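Alginase (Pseudoalteromonas, PDB 4Q8K) is an alginate lyase of polysaccharide lyase family 18, which cleaves the seaweed polysaccharide alginate, probably by beta-elimination. Local coordinates at residues Asp155-Pro163 and Phe172-Ile180. Sequence-based numbering, arbitrary orientation.
Sequences DLEGDNPNP and FVPLEAQHI
His179 lays one face of its imidazole against the backbone where Glu157 passes into Gly158. The carbonyl carbon of Glu157 sits 3.8 Å above the ring plane, toward the rim, and CB of Glu157 makes a CH-pi contact 4.2 Å from the ring centroid. A chi1 of -163° turns CG of His179 away from its backbone N and swings the ring over this peptide. Replacing His179 by alanine would take away the ring, and is likely to leave the Glu157-Gly158 peptide without its flat cover and a gap beside Glu157 CB. Gly158, with a positive phi of 102°, brings its CA within 4.1 Å of Ala177 CB.

Apolar packing continues through two prolines. Pro161, after a cis peptide bond, sets CG 3.8 Å from Val173 CG2, crossing that side chain at about a right angle, while its CD rests on Glu176 CB. Farther along, CB and CG of Pro163 both meet Phe172 CE1, each at 3.9 Å.

Polar links are mediated by water, with no direct hydrogen bond between the segments. One water accepts from Asn160 N and donates weakly to Ala177 O; another donates to Asn160 O at 2.7 Å and to Glu176 O, and accepts from Asn160 ND2. Asn160 O also receives a CA-H...O contact from Ala177 CA (3.3 Å).

The loop after strand 154-157 thus packs against the short helix 174-177, whose N-cap is Val173. Strand 186-193 backs both segments: Arg188 forms a salt bridge with Glu157 and a backbone bond with His179, while Phe172 pairs with strand 355-368 in the other sheet of the concanavalin-like beta sandwich.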
loop_
_atom_site.group_PDB
_atom_site.type_symbol
_atom_site.label_atom_id
_atom_site.label_comp_id
_atom_site.label_asym_id
_atom_site.label_seq_id
_atom_site.Cartn_x
_atom_site.Cartn_y
_atom_site.Cartn_z
ATOM N N ASP A 155 -3.106 9.545 10.648
ATOM C CA ASP A 155 -3.184 8.707 11.852
ATOM C C ASP A 155 -2.345 7.462 11.645
ATOM O O ASP A 155 -2.306 6.921 10.538
ATOM C CB ASP A 155 -4.616 8.260 12.111
ATOM C CG ASP A 155 -5.461 9.344 12.741
ATOM O OD1 ASP A 155 -4.881 10.283 13.313
ATOM O OD2 ASP A 155 -6.699 9.256 12.667
ATOM N N LEU A 156 -1.698 6.990 12.707
ATOM C CA LEU A 156 -0.830 5.816 12.618
ATOM C C LEU A 156 -1.573 4.520 12.948
ATOM O O LEU A 156 -2.348 4.467 13.894
ATOM C CB LEU A 156 0.387 5.977 13.536
ATOM C CG LEU A 156 1.349 4.782 13.632
ATOM C CD1 LEU A 156 1.955 4.485 12.265
ATOM C CD2 LEU A 156 2.450 5.041 14.658
ATOM N N GLU A 157 -1.331 3.488 12.144
ATOM C CA GLU A 157 -1.864 2.152 12.387
ATOM C C GLU A 157 -0.677 1.248 12.650
ATOM O O GLU A 157 0.081 0.930 11.733
ATOM C CB GLU A 157 -2.631 1.627 11.164
ATOM C CG GLU A 157 -3.816 2.463 10.726
ATOM C CD GLU A 157 -4.300 2.064 9.347
ATOM O OE1 GLU A 157 -5.271 1.280 9.247
ATOM O OE2 GLU A 157 -3.697 2.535 8.366
ATOM N N GLY A 158 -0.516 0.834 13.905
ATOM C CA GLY A 158 0.651 0.076 14.307
ATOM C C GLY A 158 1.629 0.972 15.040
ATOM O O GLY A 158 2.541 1.543 14.443
ATOM N N ASP A 159 1.430 1.093 16.338
ATOM C CA ASP A 159 2.142 2.036 17.154
ATOM C C ASP A 159 3.594 1.678 17.376
ATOM O O ASP A 159 4.436 2.525 17.487
ATOM C CB ASP A 159 1.441 2.168 18.511
ATOM C CG ASP A 159 0.143 2.847 18.416
ATOM O OD1 ASP A 159 0.093 3.904 17.832
ATOM O OD2 ASP A 159 -0.838 2.340 18.909
ATOM N N ASN A 160 3.870 0.394 17.449
ATOM C CA ASN A 160 5.229 -0.024 17.694
ATOM C C ASN A 160 5.747 -1.106 16.801
ATOM O O ASN A 160 5.133 -2.097 16.671
ATOM C CB ASN A 160 5.425 -0.429 19.150
ATOM C CG ASN A 160 6.891 -0.488 19.521
ATOM O OD1 ASN A 160 7.477 0.489 19.986
ATOM N ND2 ASN A 160 7.492 -1.624 19.296
ATOM N N PRO A 161 6.903 -0.882 16.231
ATOM C CA PRO A 161 7.657 0.344 16.490
ATOM C C PRO A 161 7.149 1.497 15.629
ATOM O O PRO A 161 6.477 1.274 14.619
ATOM C CB PRO A 161 9.069 -0.029 16.058
ATOM C CG PRO A 161 8.849 -1.001 14.939
ATOM C CD PRO A 161 7.634 -1.799 15.338
ATOM N N ASN A 162 7.464 2.720 16.033
ATOM C CA ASN A 162 7.089 3.879 15.238
ATOM C C ASN A 162 7.867 3.863 13.921
ATOM O O ASN A 162 9.043 3.495 13.890
ATOM C CB ASN A 162 7.323 5.183 16.016
ATOM C CG ASN A 162 6.799 6.408 15.278
ATOM O OD1 ASN A 162 7.476 6.958 14.409
ATOM N ND2 ASN A 162 5.588 6.843 15.626
ATOM N N PRO A 163 7.201 4.244 12.820
ATOM C CA PRO A 163 7.847 4.231 11.504
ATOM C C PRO A 163 9.017 5.206 11.387
ATOM O O PRO A 163 9.930 4.952 10.605
ATOM C CB PRO A 163 6.711 4.647 10.564
ATOM C CG PRO A 163 5.478 4.190 11.250
ATOM C CD PRO A 163 5.747 4.440 12.716
ATOM N N PHE A 172 8.388 0.662 7.602
ATOM C CA PHE A 172 7.134 -0.027 7.889
ATOM C C PHE A 172 7.366 -1.528 7.964
ATOM O O PHE A 172 7.749 -2.159 6.976
ATOM C CB PHE A 172 6.077 0.296 6.829
ATOM C CG PHE A 172 5.781 1.772 6.698
ATOM C CD1 PHE A 172 4.871 2.389 7.547
ATOM C CD2 PHE A 172 6.421 2.541 5.744
ATOM C CE1 PHE A 172 4.594 3.743 7.438
ATOM C CE2 PHE A 172 6.146 3.904 5.633
ATOM C CZ PHE A 172 5.240 4.497 6.477
ATOM N N VAL A 173 7.133 -2.089 9.149
ATOM C CA VAL A 173 7.449 -3.483 9.427
ATOM C C VAL A 173 6.250 -4.173 10.074
ATOM O O VAL A 173 6.160 -4.273 11.300
ATOM C CB VAL A 173 8.656 -3.572 10.359
ATOM C CG1 VAL A 173 9.955 -3.442 9.565
ATOM C CG2 VAL A 173 8.568 -2.478 11.441
ATOM N N PRO A 174 5.304 -4.633 9.252
ATOM C CA PRO A 174 4.057 -5.235 9.730
ATOM C C PRO A 174 4.273 -6.548 10.500
ATOM O O PRO A 174 3.432 -6.886 11.334
ATOM C CB PRO A 174 3.272 -5.472 8.438
ATOM C CG PRO A 174 4.335 -5.584 7.383
ATOM C CD PRO A 174 5.361 -4.578 7.778
ATOM N N LEU A 175 5.369 -7.256 10.250
ATOM C CA LEU A 175 5.655 -8.463 11.030
ATOM C C LEU A 175 5.955 -8.119 12.481
ATOM O O LEU A 175 5.890 -8.987 13.357
ATOM C CB LEU A 175 6.831 -9.245 10.446
ATOM C CG LEU A 175 6.659 -9.810 9.034
ATOM C CD1 LEU A 175 7.988 -10.340 8.520
ATOM C CD2 LEU A 175 5.561 -10.875 8.979
ATOM N N GLU A 176 6.346 -6.880 12.738
ATOM C CA GLU A 176 6.596 -6.393 14.093
ATOM C C GLU A 176 5.406 -5.595 14.651
ATOM O O GLU A 176 4.952 -5.815 15.761
ATOM C CB GLU A 176 7.894 -5.586 14.146
ATOM C CG GLU A 176 9.092 -6.326 13.598
ATOM C CD GLU A 176 10.331 -5.472 13.458
ATOM O OE1 GLU A 176 10.669 -4.801 14.433
ATOM O OE2 GLU A 176 10.981 -5.459 12.399
ATOM N N ALA A 177 4.881 -4.671 13.846
ATOM C CA ALA A 177 3.741 -3.868 14.281
ATOM C C ALA A 177 2.480 -4.708 14.414
ATOM O O ALA A 177 1.679 -4.516 15.339
ATOM C CB ALA A 177 3.509 -2.697 13.329
ATOM N N GLN A 178 2.301 -5.637 13.480
ATOM C CA GLN A 178 1.229 -6.628 13.554
ATOM C C GLN A 178 -0.155 -6.000 13.751
ATOM O O GLN A 178 -0.995 -6.521 14.479
ATOM C CB GLN A 178 1.534 -7.663 14.663
ATOM C CG GLN A 178 2.954 -8.241 14.579
ATOM C CD GLN A 178 3.310 -9.220 15.708
ATOM O OE1 GLN A 178 4.394 -9.803 15.713
ATOM N NE2 GLN A 178 2.409 -9.386 16.662
ATOM N N HIS A 179 -0.412 -4.881 13.091
ATOM C CA HIS A 179 -1.679 -4.212 13.314
ATOM C C HIS A 179 -2.811 -4.846 12.528
ATOM O O HIS A 179 -2.671 -5.117 11.340
ATOM C CB HIS A 179 -1.570 -2.725 12.976
ATOM C CG HIS A 179 -2.680 -1.910 13.552
ATOM N ND1 HIS A 179 -2.657 -1.442 14.849
ATOM C CD2 HIS A 179 -3.863 -1.517 13.027
ATOM C CE1 HIS A 179 -3.770 -0.772 15.089
ATOM N NE2 HIS A 179 -4.517 -0.801 14.000
ATOM N N ILE A 180 -3.940 -5.083 13.189
ATOM C CA ILE A 180 -5.112 -5.617 12.503
ATOM C C ILE A 180 -6.364 -4.750 12.631
ATOM O O ILE A 180 -6.417 -3.814 13.435
ATOM C CB ILE A 180 -5.478 -7.046 12.984
ATOM C CG1 ILE A 180 -5.926 -7.024 14.445
ATOM C CG2 ILE A 180 -4.323 -8.011 12.783
ATOM C CD1 ILE A 180 -6.526 -8.342 14.900
HETATM O O HOH W 1 1.875 -1.845 17.584
HETATM O O HOH W 2 5.686 -4.116 18.405
#